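PDB 3LOD: putative acyl-CoA N-acyltransferase from Klebsiella pneumoniae subsp. pneumoniae, which probably transfers an acyl group from acyl-CoA to an acceptor, as members of the GNAT acetyltransferase family do. Local coordinates for residues 112-117 against 146-151; 7-12 against 53-58; 22-27 against 77-82; 91-96 against 127-132. All coordinates share one frame; numbering follows the deposited sequence.

Interaction 1: residues 112-117 against 146-151; sequences RLETGI and SVFMEK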
loop_
_atom_site.group_PDB
_atom_site.type_symbol
_atom_site.label_atom_id
_atom_site.label_comp_id
_atom_site.label_asym_id
_atom_site.label_seq_id
_atom_site.Cartn_x
_atom_site.Cartn_y
_atom_site.Cartn_z
ATOM N N ARG A 112 -6.522 -0.149 -7.542
ATOM C CA ARG A 112 -7.133 1.088 -7.099
ATOM C C ARG A 112 -6.780 1.365 -5.675
ATOM O O ARG A 112 -6.459 0.430 -4.946
ATOM C CB ARG A 112 -8.633 0.936 -7.110
ATOM C CG ARG A 112 -9.103 0.347 -8.323
ATOM C CD ARG A 112 -10.200 -0.591 -7.991
ATOM N NE ARG A 112 -11.203 -0.350 -8.985
ATOM C CZ ARG A 112 -12.408 -0.872 -8.927
ATOM N NH1 ARG A 112 -12.697 -1.709 -7.920
ATOM N NH2 ARG A 112 -13.279 -0.596 -9.905
ATOM N N LEU A 113 -6.917 2.629 -5.242
ATOM C CA LEU A 113 -6.700 2.925 -3.840
ATOM C C LEU A 113 -7.556 4.095 -3.424
ATOM O O LEU A 113 -7.918 4.930 -4.264
ATOM C CB LEU A 113 -5.185 3.218 -3.556
ATOM C CG LEU A 113 -4.692 4.409 -4.369
ATOM C CD1 LEU A 113 -4.943 5.709 -3.601
ATOM C CD2 LEU A 113 -3.256 4.317 -4.817
ATOM N N GLU A 114 -7.853 4.152 -2.126
ATOM C CA GLU A 114 -8.446 5.317 -1.472
ATOM C C GLU A 114 -7.415 5.817 -0.427
ATOM O O GLU A 114 -6.905 5.018 0.341
ATOM C CB GLU A 114 -9.770 4.888 -0.800
ATOM C CG GLU A 114 -10.603 5.987 -0.074
ATOM C CD GLU A 114 -10.007 6.500 1.267
ATOM O OE1 GLU A 114 -9.688 5.702 2.203
ATOM O OE2 GLU A 114 -9.873 7.745 1.390
ATOM N N THR A 115 -7.083 7.110 -0.434
ATOM C CA THR A 115 -6.523 7.809 0.754
ATOM C C THR A 115 -7.178 9.150 0.986
ATOM O O THR A 115 -7.718 9.748 0.058
ATOM C CB THR A 115 -5.036 8.252 0.622
ATOM O OG1 THR A 115 -4.697 8.445 -0.766
ATOM C CG2 THR A 115 -4.079 7.311 1.380
ATOM N N GLY A 116 -7.003 9.676 2.200
ATOM C CA GLY A 116 -7.468 11.025 2.521
ATOM C C GLY A 116 -6.739 12.104 1.738
ATOM O O GLY A 116 -5.585 11.908 1.313
ATOM N N ILE A 117 -7.428 13.237 1.542
ATOM C CA ILE A 117 -6.827 14.389 0.859
ATOM C C ILE A 117 -5.682 14.949 1.651
ATOM O O ILE A 117 -4.854 15.635 1.075
ATOM C CB ILE A 117 -7.747 15.619 0.679
ATOM C CG1 ILE A 117 -8.775 15.736 1.823
ATOM C CG2 ILE A 117 -8.274 15.703 -0.765
ATOM C CD1 ILE A 117 -9.605 17.066 1.806
ATOM N N SER A 146 -12.020 12.028 0.345
ATOM C CA SER A 146 -11.157 10.907 0.065
ATOM C C SER A 146 -10.656 11.237 -1.328
ATOM O O SER A 146 -11.264 12.081 -2.049
ATOM C CB SER A 146 -11.978 9.634 -0.021
ATOM O OG SER A 146 -12.312 9.159 1.260
ATOM N N VAL A 147 -9.552 10.601 -1.701
ATOM C CA VAL A 147 -9.057 10.613 -3.085
ATOM C C VAL A 147 -8.964 9.159 -3.511
ATOM O O VAL A 147 -8.361 8.334 -2.812
ATOM C CB VAL A 147 -7.659 11.255 -3.204
ATOM C CG1 VAL A 147 -7.268 11.450 -4.641
ATOM C CG2 VAL A 147 -7.656 12.582 -2.509
ATOM N N PHE A 148 -9.603 8.856 -4.632
ATOM C CA PHE A 148 -9.567 7.550 -5.214
ATOM C C PHE A 148 -8.662 7.653 -6.394
ATOM O O PHE A 148 -8.717 8.673 -7.096
ATOM C CB PHE A 148 -10.955 7.170 -5.665
ATOM C CG PHE A 148 -11.950 7.204 -4.555
ATOM C CD1 PHE A 148 -12.052 6.126 -3.658
ATOM C CD2 PHE A 148 -12.790 8.315 -4.384
ATOM C CE1 PHE A 148 -12.971 6.143 -2.606
ATOM C CE2 PHE A 148 -13.714 8.342 -3.340
ATOM C CZ PHE A 148 -13.797 7.246 -2.443
ATOM N N MET A 149 -7.838 6.610 -6.611
ATOM C CA MET A 149 -6.885 6.566 -7.728
ATOM C C MET A 149 -6.801 5.163 -8.310
ATOM O O MET A 149 -7.064 4.179 -7.632
ATOM C CB MET A 149 -5.477 7.088 -7.288
ATOM C CG MET A 149 -5.468 8.368 -6.391
ATOM S SD MET A 149 -3.801 9.153 -6.151
ATOM C CE MET A 149 -3.617 9.630 -7.888
ATOM N N GLU A 150 -6.471 5.029 -9.585
ATOM C CA GLU A 150 -6.189 3.707 -10.082
ATOM C C GLU A 150 -5.211 3.739 -11.210
ATOM O O GLU A 150 -4.875 4.789 -11.697
ATOM C CB GLU A 150 -7.455 2.949 -10.479
ATOM C CG GLU A 150 -8.232 3.509 -11.709
ATOM C CD GLU A 150 -9.270 2.513 -12.292
ATOM O OE1 GLU A 150 -9.379 2.437 -13.551
ATOM O OE2 GLU A 150 -9.955 1.805 -11.492
ATOM N N LYS A 151 -4.774 2.557 -11.604
ATOM C CA LYS A 151 -3.719 2.374 -12.557
ATOM C C LYS A 151 -3.927 1.001 -13.239
ATOM O O LYS A 151 -4.102 -0.003 -12.550
ATOM C CB LYS A 151 -2.411 2.332 -11.794
ATOM C CG LYS A 151 -1.231 2.185 -12.693
ATOM C CD LYS A 151 0.010 1.928 -11.903
ATOM C CE LYS A 151 1.147 1.816 -12.857
ATOM N NZ LYS A 151 2.417 1.882 -12.133
#

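Interaction 2: residues 7-12 against 53-58; sequences TDIAPT and AIRSPQ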
loop_
_atom_site.group_PDB
_atom_site.type_symbol
_atom_site.label_atom_id
_atom_site.label_comp_id
_atom_site.label_asym_id
_atom_site.label_seq_id
_atom_site.Cartn_x
_atom_site.Cartn_y
_atom_site.Cartn_z
ATOM N N THR A 7 10.205 -8.124 1.426
ATOM C CA THR A 7 9.846 -9.508 1.722
ATOM C C THR A 7 8.400 -9.590 2.042
ATOM O O THR A 7 7.825 -8.599 2.485
ATOM C CB THR A 7 10.548 -10.049 3.008
ATOM O OG1 THR A 7 10.046 -9.355 4.176
ATOM C CG2 THR A 7 12.088 -9.967 2.922
ATOM N N ASP A 8 7.832 -10.778 1.897
ATOM C CA ASP A 8 6.486 -11.025 2.372
ATOM C C ASP A 8 6.435 -10.709 3.871
ATOM O O ASP A 8 7.472 -10.766 4.538
ATOM C CB ASP A 8 6.092 -12.486 2.134
ATOM C CG ASP A 8 5.505 -12.739 0.725
ATOM O OD1 ASP A 8 5.116 -11.759 0.053
ATOM O OD2 ASP A 8 5.401 -13.927 0.303
ATOM N N ILE A 9 5.256 -10.327 4.375
ATOM C CA ILE A 9 4.928 -10.373 5.805
ATOM C C ILE A 9 3.478 -10.802 6.035
ATOM O O ILE A 9 2.559 -10.432 5.303
ATOM C CB ILE A 9 5.101 -8.994 6.595
ATOM C CG1 ILE A 9 5.103 -7.820 5.672
ATOM C CG2 ILE A 9 6.253 -8.928 7.675
ATOM C CD1 ILE A 9 3.748 -7.422 5.462
ATOM N N ALA A 10 3.301 -11.560 7.106
ATOM C CA ALA A 10 1.999 -11.819 7.716
ATOM C C ALA A 10 1.435 -10.478 8.221
ATOM O O ALA A 10 2.124 -9.732 8.924
ATOM C CB ALA A 10 2.156 -12.868 8.910
ATOM N N PRO A 11 0.197 -10.141 7.827
ATOM C CA PRO A 11 -0.461 -8.986 8.444
ATOM C C PRO A 11 -0.630 -9.162 9.974
ATOM O O PRO A 11 -1.098 -8.252 10.648
ATOM C CB PRO A 11 -1.839 -8.965 7.756
ATOM C CG PRO A 11 -1.990 -10.312 7.148
ATOM C CD PRO A 11 -0.618 -10.711 6.743
ATOM N N THR A 12 -0.267 -10.324 10.512
ATOM C CA THR A 12 -0.424 -10.561 11.941
ATOM C C THR A 12 0.902 -10.463 12.705
ATOM O O THR A 12 0.919 -10.330 13.926
ATOM C CB THR A 12 -1.129 -11.879 12.197
ATOM O OG1 THR A 12 -0.510 -12.893 11.397
ATOM C CG2 THR A 12 -2.600 -11.746 11.801
ATOM N N ALA A 53 6.922 -5.979 3.137
ATOM C CA ALA A 53 7.674 -5.035 4.013
ATOM C C ALA A 53 8.985 -4.610 3.383
ATOM O O ALA A 53 9.571 -5.371 2.610
ATOM C CB ALA A 53 7.946 -5.662 5.349
ATOM N N ILE A 54 9.449 -3.401 3.702
ATOM C CA ILE A 54 10.811 -2.994 3.358
ATOM C C ILE A 54 11.649 -2.918 4.592
ATOM O O ILE A 54 11.259 -2.332 5.610
ATOM C CB ILE A 54 10.889 -1.618 2.760
ATOM C CG1 ILE A 54 9.582 -1.223 2.197
ATOM C CG2 ILE A 54 11.920 -1.524 1.603
ATOM C CD1 ILE A 54 9.501 0.266 2.251
ATOM N N ARG A 55 12.846 -3.461 4.473
ATOM C CA ARG A 55 13.707 -3.690 5.593
ATOM C C ARG A 55 14.986 -2.971 5.337
ATOM O O ARG A 55 15.489 -2.937 4.219
ATOM C CB ARG A 55 13.941 -5.188 5.760
ATOM C CG ARG A 55 12.699 -6.032 5.445
ATOM C CD ARG A 55 12.778 -7.487 5.924
ATOM N NE ARG A 55 12.421 -7.524 7.336
ATOM C CZ ARG A 55 11.286 -7.998 7.856
ATOM N NH1 ARG A 55 10.346 -8.551 7.089
ATOM N NH2 ARG A 55 11.122 -7.941 9.177
ATOM N N SER A 56 15.499 -2.391 6.404
ATOM C CA SER A 56 16.785 -1.773 6.393
ATOM C C SER A 56 17.854 -2.851 6.110
ATOM O O SER A 56 17.523 -4.052 6.002
ATOM C CB SER A 56 17.019 -1.037 7.717
ATOM O OG SER A 56 17.414 -1.919 8.755
ATOM N N PRO A 57 19.119 -2.428 5.911
ATOM C CA PRO A 57 20.141 -3.477 5.893
ATOM C C PRO A 57 20.339 -4.191 7.257
ATOM O O PRO A 57 20.668 -5.381 7.243
ATOM C CB PRO A 57 21.390 -2.735 5.395
ATOM C CG PRO A 57 20.809 -1.656 4.458
ATOM C CD PRO A 57 19.626 -1.172 5.302
ATOM N N GLN A 58 20.087 -3.507 8.391
ATOM C CA GLN A 58 19.978 -4.187 9.721
ATOM C C GLN A 58 18.980 -5.354 9.671
ATOM O O GLN A 58 19.268 -6.446 10.186
ATOM C CB GLN A 58 19.544 -3.249 10.873
ATOM C CG GLN A 58 20.516 -2.135 11.249
ATOM C CD GLN A 58 20.775 -1.189 10.081
ATOM O OE1 GLN A 58 21.917 -1.047 9.638
ATOM N NE2 GLN A 58 19.702 -0.579 9.539
HETATM O O HOH W 1 8.782 -11.228 7.284
#

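Interaction 3: residues 22-27 against 77-82; sequences ALDAWQ and MKRVYI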
loop_
_atom_site.group_PDB
_atom_site.type_symbol
_atom_site.label_atom_id
_atom_site.label_comp_id
_atom_site.label_asym_id
_atom_site.label_seq_id
_atom_site.Cartn_x
_atom_site.Cartn_y
_atom_site.Cartn_z
ATOM N N ALA A 22 1.496 2.978 13.700
ATOM C CA ALA A 22 2.135 4.298 13.488
ATOM C C ALA A 22 1.418 5.064 12.353
ATOM O O ALA A 22 1.186 6.262 12.479
ATOM C CB ALA A 22 3.687 4.151 13.156
ATOM N N LEU A 23 1.106 4.387 11.251
ATOM C CA LEU A 23 0.318 4.979 10.147
ATOM C C LEU A 23 -0.953 5.617 10.703
ATOM O O LEU A 23 -1.196 6.801 10.446
ATOM C CB LEU A 23 -0.060 3.923 9.079
ATOM C CG LEU A 23 -0.936 4.275 7.849
ATOM C CD1 LEU A 23 -0.346 5.325 6.927
ATOM C CD2 LEU A 23 -1.248 3.049 7.019
ATOM N N ASP A 24 -1.736 4.846 11.472
ATOM C CA ASP A 24 -3.013 5.277 11.972
ATOM C C ASP A 24 -2.846 6.382 12.998
ATOM O O ASP A 24 -3.752 7.225 13.126
ATOM C CB ASP A 24 -3.776 4.125 12.624
ATOM C CG ASP A 24 -4.428 3.172 11.616
ATOM O OD1 ASP A 24 -4.291 3.291 10.369
ATOM O OD2 ASP A 24 -5.118 2.253 12.100
ATOM N N ALA A 25 -1.724 6.361 13.737
ATOM C CA ALA A 25 -1.470 7.380 14.782
ATOM C C ALA A 25 -1.167 8.703 14.116
ATOM O O ALA A 25 -1.645 9.749 14.563
ATOM C CB ALA A 25 -0.334 6.986 15.750
ATOM N N TRP A 26 -0.382 8.653 13.043
ATOM C CA TRP A 26 -0.273 9.810 12.189
ATOM C C TRP A 26 -1.623 10.282 11.518
ATOM O O TRP A 26 -2.046 11.429 11.757
ATOM C CB TRP A 26 0.900 9.707 11.218
ATOM C CG TRP A 26 0.902 10.882 10.341
ATOM C CD1 TRP A 26 1.029 12.218 10.720
ATOM C CD2 TRP A 26 0.689 10.884 8.927
ATOM N NE1 TRP A 26 0.915 13.031 9.612
ATOM C CE2 TRP A 26 0.711 12.247 8.500
ATOM C CE3 TRP A 26 0.508 9.872 7.973
ATOM C CZ2 TRP A 26 0.538 12.612 7.161
ATOM C CZ3 TRP A 26 0.354 10.230 6.648
ATOM C CH2 TRP A 26 0.363 11.594 6.252
ATOM N N GLN A 27 -2.324 9.447 10.742
ATOM C CA GLN A 27 -3.675 9.852 10.225
ATOM C C GLN A 27 -4.636 10.544 11.225
ATOM O O GLN A 27 -5.690 11.026 10.819
ATOM C CB GLN A 27 -4.430 8.671 9.622
ATOM C CG GLN A 27 -3.823 8.105 8.367
ATOM C CD GLN A 27 -4.455 6.766 7.967
ATOM O OE1 GLN A 27 -5.240 6.176 8.722
ATOM N NE2 GLN A 27 -4.110 6.280 6.776
ATOM N N MET A 77 -5.113 -1.417 -3.142
ATOM C CA MET A 77 -3.864 -1.059 -2.397
ATOM C C MET A 77 -4.166 -0.244 -1.137
ATOM O O MET A 77 -4.882 0.791 -1.157
ATOM C CB MET A 77 -2.885 -0.261 -3.253
ATOM C CG MET A 77 -1.533 -0.196 -2.591
ATOM S SD MET A 77 -0.144 0.247 -3.662
ATOM C CE MET A 77 -0.174 -1.079 -4.750
ATOM N N LYS A 78 -3.627 -0.714 -0.014
ATOM C CA LYS A 78 -3.928 -0.051 1.226
ATOM C C LYS A 78 -2.837 -0.357 2.223
ATOM O O LYS A 78 -1.929 -1.218 1.981
ATOM C CB LYS A 78 -5.293 -0.469 1.728
ATOM C CG LYS A 78 -5.399 -1.888 2.220
ATOM C CD LYS A 78 -6.846 -2.427 2.178
ATOM C CE LYS A 78 -7.820 -1.771 3.170
ATOM N NZ LYS A 78 -9.171 -2.506 3.108
ATOM N N ARG A 79 -2.917 0.366 3.332
ATOM C CA ARG A 79 -1.978 0.232 4.424
ATOM C C ARG A 79 -0.557 0.433 4.037
ATOM O O ARG A 79 0.303 -0.257 4.563
ATOM C CB ARG A 79 -2.093 -1.116 5.143
ATOM C CG ARG A 79 -3.489 -1.546 5.607
ATOM C CD ARG A 79 -4.297 -0.433 6.246
ATOM N NE ARG A 79 -4.945 -0.866 7.471
ATOM C CZ ARG A 79 -5.145 -0.032 8.481
ATOM N NH1 ARG A 79 -5.713 -0.468 9.618
ATOM N NH2 ARG A 79 -4.735 1.243 8.350
ATOM N N VAL A 80 -0.287 1.398 3.178
ATOM C CA VAL A 80 1.070 1.759 2.778
ATOM C C VAL A 80 1.665 2.801 3.703
ATOM O O VAL A 80 1.066 3.871 3.931
ATOM C CB VAL A 80 1.043 2.325 1.318
ATOM C CG1 VAL A 80 2.433 2.778 0.849
ATOM C CG2 VAL A 80 0.506 1.255 0.417
ATOM N N TYR A 81 2.869 2.567 4.195
ATOM C CA TYR A 81 3.513 3.520 5.109
ATOM C C TYR A 81 4.993 3.257 5.052
ATOM O O TYR A 81 5.404 2.078 4.938
ATOM C CB TYR A 81 3.064 3.190 6.497
ATOM C CG TYR A 81 3.710 3.990 7.614
ATOM C CD1 TYR A 81 3.317 5.338 7.878
ATOM C CD2 TYR A 81 4.649 3.390 8.474
ATOM C CE1 TYR A 81 3.886 6.062 8.979
ATOM C CE2 TYR A 81 5.212 4.100 9.568
ATOM C CZ TYR A 81 4.819 5.438 9.800
ATOM O OH TYR A 81 5.334 6.153 10.861
ATOM N N ILE A 82 5.787 4.324 5.153
ATOM C CA ILE A 82 7.254 4.262 5.291
ATOM C C ILE A 82 7.596 5.084 6.516
ATOM O O ILE A 82 7.195 6.270 6.607
ATOM C CB ILE A 82 7.947 4.997 4.128
ATOM C CG1 ILE A 82 7.544 4.443 2.760
ATOM C CG2 ILE A 82 9.456 5.090 4.368
ATOM C CD1 ILE A 82 7.805 2.945 2.568
#

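Interaction 4: residues 91-96 against 127-132; sequences LGEKLL and TRNGYQ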
loop_
_atom_site.group_PDB
_atom_site.type_symbol
_atom_site.label_atom_id
_atom_site.label_comp_id
_atom_site.label_asym_id
_atom_site.label_seq_id
_atom_site.Cartn_x
_atom_site.Cartn_y
_atom_site.Cartn_z
ATOM N N LEU A 91 11.918 4.827 -1.347
ATOM C CA LEU A 91 11.464 3.514 -0.883
ATOM C C LEU A 91 10.011 3.261 -1.246
ATOM O O LEU A 91 9.608 2.103 -1.466
ATOM C CB LEU A 91 11.692 3.313 0.644
ATOM C CG LEU A 91 13.114 3.341 1.246
ATOM C CD1 LEU A 91 13.103 2.922 2.687
ATOM C CD2 LEU A 91 14.079 2.478 0.457
ATOM N N GLY A 92 9.209 4.329 -1.246
ATOM C CA GLY A 92 7.777 4.192 -1.559
ATOM C C GLY A 92 7.691 3.548 -2.932
ATOM O O GLY A 92 6.975 2.542 -3.143
ATOM N N GLU A 93 8.496 4.107 -3.827
ATOM C CA GLU A 93 8.688 3.641 -5.189
ATOM C C GLU A 93 9.090 2.207 -5.263
ATOM O O GLU A 93 8.564 1.468 -6.070
ATOM C CB GLU A 93 9.838 4.420 -5.783
ATOM C CG GLU A 93 9.635 4.945 -7.127
ATOM C CD GLU A 93 10.415 6.254 -7.238
ATOM O OE1 GLU A 93 11.479 6.334 -7.965
ATOM O OE2 GLU A 93 9.961 7.186 -6.505
ATOM N N LYS A 94 10.069 1.822 -4.472
ATOM C CA LYS A 94 10.573 0.470 -4.530
ATOM C C LYS A 94 9.477 -0.507 -4.135
ATOM O O LYS A 94 9.218 -1.477 -4.862
ATOM C CB LYS A 94 11.823 0.339 -3.663
ATOM C CG LYS A 94 12.457 -1.034 -3.664
ATOM C CD LYS A 94 14.021 -0.981 -3.452
ATOM C CE LYS A 94 14.619 -2.420 -3.394
ATOM N NZ LYS A 94 15.956 -2.626 -4.058
ATOM N N LEU A 95 8.796 -0.183 -3.036
ATOM C CA LEU A 95 7.691 -0.975 -2.484
ATOM C C LEU A 95 6.486 -1.063 -3.426
ATOM O O LEU A 95 6.015 -2.145 -3.760
ATOM C CB LEU A 95 7.214 -0.394 -1.148
ATOM C CG LEU A 95 5.999 -1.034 -0.454
ATOM C CD1 LEU A 95 6.222 -2.521 -0.087
ATOM C CD2 LEU A 95 5.672 -0.241 0.815
ATOM N N LEU A 96 5.977 0.092 -3.820
ATOM C CA LEU A 96 4.929 0.168 -4.831
ATOM C C LEU A 96 5.195 -0.758 -6.034
ATOM O O LEU A 96 4.320 -1.557 -6.405
ATOM C CB LEU A 96 4.775 1.625 -5.258
ATOM C CG LEU A 96 3.738 1.933 -6.322
ATOM C CD1 LEU A 96 2.367 1.569 -5.787
ATOM C CD2 LEU A 96 3.778 3.404 -6.727
ATOM N N THR A 127 0.817 9.491 -8.114
ATOM C CA THR A 127 0.757 10.317 -9.339
ATOM C C THR A 127 2.035 10.202 -10.163
ATOM O O THR A 127 1.973 10.065 -11.378
ATOM C CB THR A 127 0.521 11.817 -9.013
ATOM O OG1 THR A 127 -0.463 11.920 -7.978
ATOM C CG2 THR A 127 0.062 12.614 -10.239
ATOM N N ARG A 128 3.187 10.250 -9.491
ATOM C CA ARG A 128 4.500 10.067 -10.124
ATOM C C ARG A 128 4.614 8.695 -10.801
ATOM O O ARG A 128 5.488 8.501 -11.656
ATOM C CB ARG A 128 5.637 10.200 -9.092
ATOM C CG ARG A 128 6.302 11.576 -8.994
ATOM C CD ARG A 128 7.442 11.573 -7.965
ATOM N NE ARG A 128 6.979 11.792 -6.583
ATOM C CZ ARG A 128 7.240 11.015 -5.516
ATOM N NH1 ARG A 128 7.991 9.904 -5.599
ATOM N NH2 ARG A 128 6.736 11.351 -4.334
ATOM N N ASN A 129 3.745 7.747 -10.433
ATOM C CA ASN A 129 3.810 6.389 -11.009
ATOM C C ASN A 129 2.536 5.890 -11.693
ATOM O O ASN A 129 2.216 4.696 -11.677
ATOM C CB ASN A 129 4.366 5.383 -10.003
ATOM C CG ASN A 129 5.715 5.816 -9.445
ATOM O OD1 ASN A 129 5.800 6.353 -8.333
ATOM N ND2 ASN A 129 6.771 5.622 -10.224
ATOM N N GLY A 130 1.813 6.813 -12.296
ATOM C CA GLY A 130 0.787 6.442 -13.230
ATOM C C GLY A 130 -0.576 6.230 -12.664
ATOM O O GLY A 130 -1.460 5.863 -13.407
ATOM N N TYR A 131 -0.766 6.435 -11.368
ATOM C CA TYR A 131 -2.122 6.380 -10.815
ATOM C C TYR A 131 -2.846 7.644 -11.193
ATOM O O TYR A 131 -2.219 8.679 -11.261
ATOM C CB TYR A 131 -2.107 6.217 -9.293
ATOM C CG TYR A 131 -1.655 4.854 -8.924
ATOM C CD1 TYR A 131 -2.570 3.850 -8.578
ATOM C CD2 TYR A 131 -0.307 4.526 -8.976
ATOM C CE1 TYR A 131 -2.131 2.507 -8.262
ATOM C CE2 TYR A 131 0.138 3.219 -8.668
ATOM C CZ TYR A 131 -0.783 2.225 -8.325
ATOM O OH TYR A 131 -0.290 0.973 -8.059
ATOM N N GLN A 132 -4.150 7.563 -11.439
ATOM C CA GLN A 132 -4.925 8.732 -11.822
ATOM C C GLN A 132 -6.160 8.853 -10.970
ATOM O O GLN A 132 -6.745 7.845 -10.592
ATOM C CB GLN A 132 -5.371 8.615 -13.263
ATOM C CG GLN A 132 -4.321 8.122 -14.236
ATOM C CD GLN A 132 -4.396 8.867 -15.528
ATOM O OE1 GLN A 132 -4.665 8.281 -16.559
ATOM N NE2 GLN A 132 -4.201 10.182 -15.477
#

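Interaction 1: residues 112-117 against 146-151
Thr115 O accepts the backbone N-H of Val147 at 2.7 Å, and Thr115 N returns a bond to Val147 O. Two residues along, Leu113 and Met149 exchange a second reciprocal pair, with Met149 N 2.9 Å from Leu113 O. Strands 110-116 and 146-152 thus run antiparallel, their short segments meeting at 157°, and Arg112-Glu150 and Glu114-Phe148 form the non-hydrogen-bonded pairs.

The face carrying Arg112, Glu114, Phe148 and Glu150 is mixed in chemistry. Glu114 CG stands anti to the backbone N (chi1 -178°), which carries it to the Phe148 ring, 3.5 Å from CE1. Beyond a bend at chi2 the carboxylate meets Ser146, whose OG donates to Glu114 OE2 at 2.8 Å from well above the carboxylate plane. Farther down the strands Arg112 and Glu150 lie side by side; Glu150 OE2 sits at the edge of the guanidinium, 3.5 Å from Arg112 NE, in a stretched salt bridge.

On the other face Leu113 and Met149 point the same way, Leu113 CD1 resting 3.9 Å from Met149 CG. Val147 shares this face, and its CG2 meets Ile117 CG2, just past the strand end, at 3.6 Å. Helix 120-128 covers this side through Ile123 and Tyr126. In the GNAT fold these are neighbouring strands of the C-terminal half of the central sheet. The backbone bonds fix the strand pairing, whereas the partly exposed Glu114 and Glu150 each find a polar partner across it, which would probably temper their negative charge.

Interaction 2: residues 7-12 against 53-58
Thr7 and Ala53 form an antiparallel hydrogen-bonded pair, Ala53 N-H donating to Thr7 O at 2.8 Å and Thr7 N reaching Ala53 O at 3.1 Å. Beyond this pair the contact passes to side chains. Arg55 runs roughly perpendicular to Thr7: its CD lies 3.7 Å from Thr7 OG1, and a bend at chi3 (82°) turns NE back so that the guanidinium can present NH1 to the same hydroxyl. The NH1 to OG1 bond is 3.0 Å long, with OG1 in the guanidinium plane. Thr7 OG1, set between its own backbone N and carbonyl carbon (chi1 67°), donates in turn to Asp8 O at 3.0 Å, approaching from above that carbonyl plane. A water donates to Asp8 O and accepts a weak bond from Arg55 NH1.

The pair joins edge strand 5-8 to strand 49-55 in the N-terminal half of the GNAT sheet, next to helix 14-26. That helix supplies Glu15, which forms a salt bridge with Arg55 NH2, while Arg55 NE bonds to Gly59 O. Closer to the strands, Ile9 CG1 packs 3.6 Å from Ala53 CB, and Ile9 also touches Phe16 of helix 14-26.

Interaction 3: residues 22-27 against 77-82
Leu23 leaves helix 14-26 with CB 3.9 Å from Tyr81 CD1, already against the aromatic ring. Its CG stands anti to the backbone N (chi1 177°), and from there the two methyls part. CD1 meets both Val80 O, at 3.6 Å, and Tyr81 CD1, at 3.8 Å; CD2 goes to the strand backbone at Arg79 CA, 3.9 Å away. Leucine and tyrosine lie alongside, pointing opposite ways. Leu23 N lies over one face of the ring, offset toward the rim, and Ala22 CB comes within 3.5 Å of Tyr81 OH. Leu19, one turn earlier, also touches Tyr81.

Beside this apolar packing, Asp24 and Arg79 make a salt bridge. Arg79 NH2 donates to Asp24 OD1 at 2.9 Å; the bond reaches the syn side of the carboxylate, close to the guanidinium plane. The Arg79 chain, bent at chi2 and chi3, also contacts Ile20 of the helix.

The short helix and strand segments lie almost perpendicular, at 89°, in the layered alpha/beta arrangement of the GNAT fold, where helix 14-26 packs on the central sheet at strand 74-82. Arg79 has a left-handed backbone conformation with positive phi, an irregularity within the strand. It is consistent with the beta bulge that GNAT proteins carry here, where the strand splays from the next one and acyl-CoA binds in relatives. The chemistry is divided: Leu23 and Tyr81 supply a buried apolar core, and the ion pair lies at its partly exposed margin, where it probably favours the charged form of both groups.

Interaction 4: residues 91-96 against 127-132
Leu96 CG stands anti to the backbone N (chi1 179°), carried toward the 127-132 segment, and from it CD1 and CD2 go to different residues. Tyr131 CG lies anti to its own carbonyl carbon (chi1 -71°), on the side from which the ring reaches Leu96. Helix 91-104 here meets the end of helix 120-128, closed by a Schellman motif: Gly130, with positive phi, is the C-prime residue, Tyr131 N bonds to Tyr126 O, and a weak bond joins Gly130 N to Thr127 O. At Gly130 a CB would jam against the preceding carbonyl oxygen, which suits glycine to this place. Helix 91-104 follows strand 74-82, as does the GNAT helix whose N-terminal end binds the CoA pyrophosphate in relatives; helix 120-128 comes after the next strand.

CD1 of Leu96 approaches the phenol end of the Tyr131 ring obliquely, 4.0 Å from CE2 and 3.5 Å from Tyr131 OH. That hydroxyl is hydrogen-bonded to Glu100, one helical turn beyond Leu96. Met77 of strand 74-82 touches both Leu96 and Tyr131, placing this pair against the sheet. The second methyl, Leu96 CD2, packs 3.9 Å from Asn129 CB.

Toward the surface the contact becomes ionic. The carboxylate and guanidinium planes of Glu93 and Arg128 are 63° apart. No hydrogen bond accompanies this long salt bridge, in which Glu93 OE2 sits at the edge of the guanidinium, 3.5 Å from Arg128 NH1.

How the interactions relate
Interactions 1, 2 and 3 all reach the central sheet. Interactions 1 and 2 pair neighbouring strands in its two halves, their centres about 24 Å apart on opposite sides of the chain's centre; interaction 2 is a surface contact, the others partly buried. Interaction 3 brings a helix to strand 74-82, whose Met77 bonds to Arg112 of interaction 1; the same strand also touches interaction 4. Lys151 bonds to Asn129 O, and Glu150 to Gln132, tying interactions 1 and 4. Ile54 packs against Ile82, Leu91 and Leu95, linking interaction 2 to 3 and 4. Backbone bonds dominate the strand pairs, interaction 1 adding a long ion pair, whereas side-chain packing with one salt bridge each serves the helix contacts.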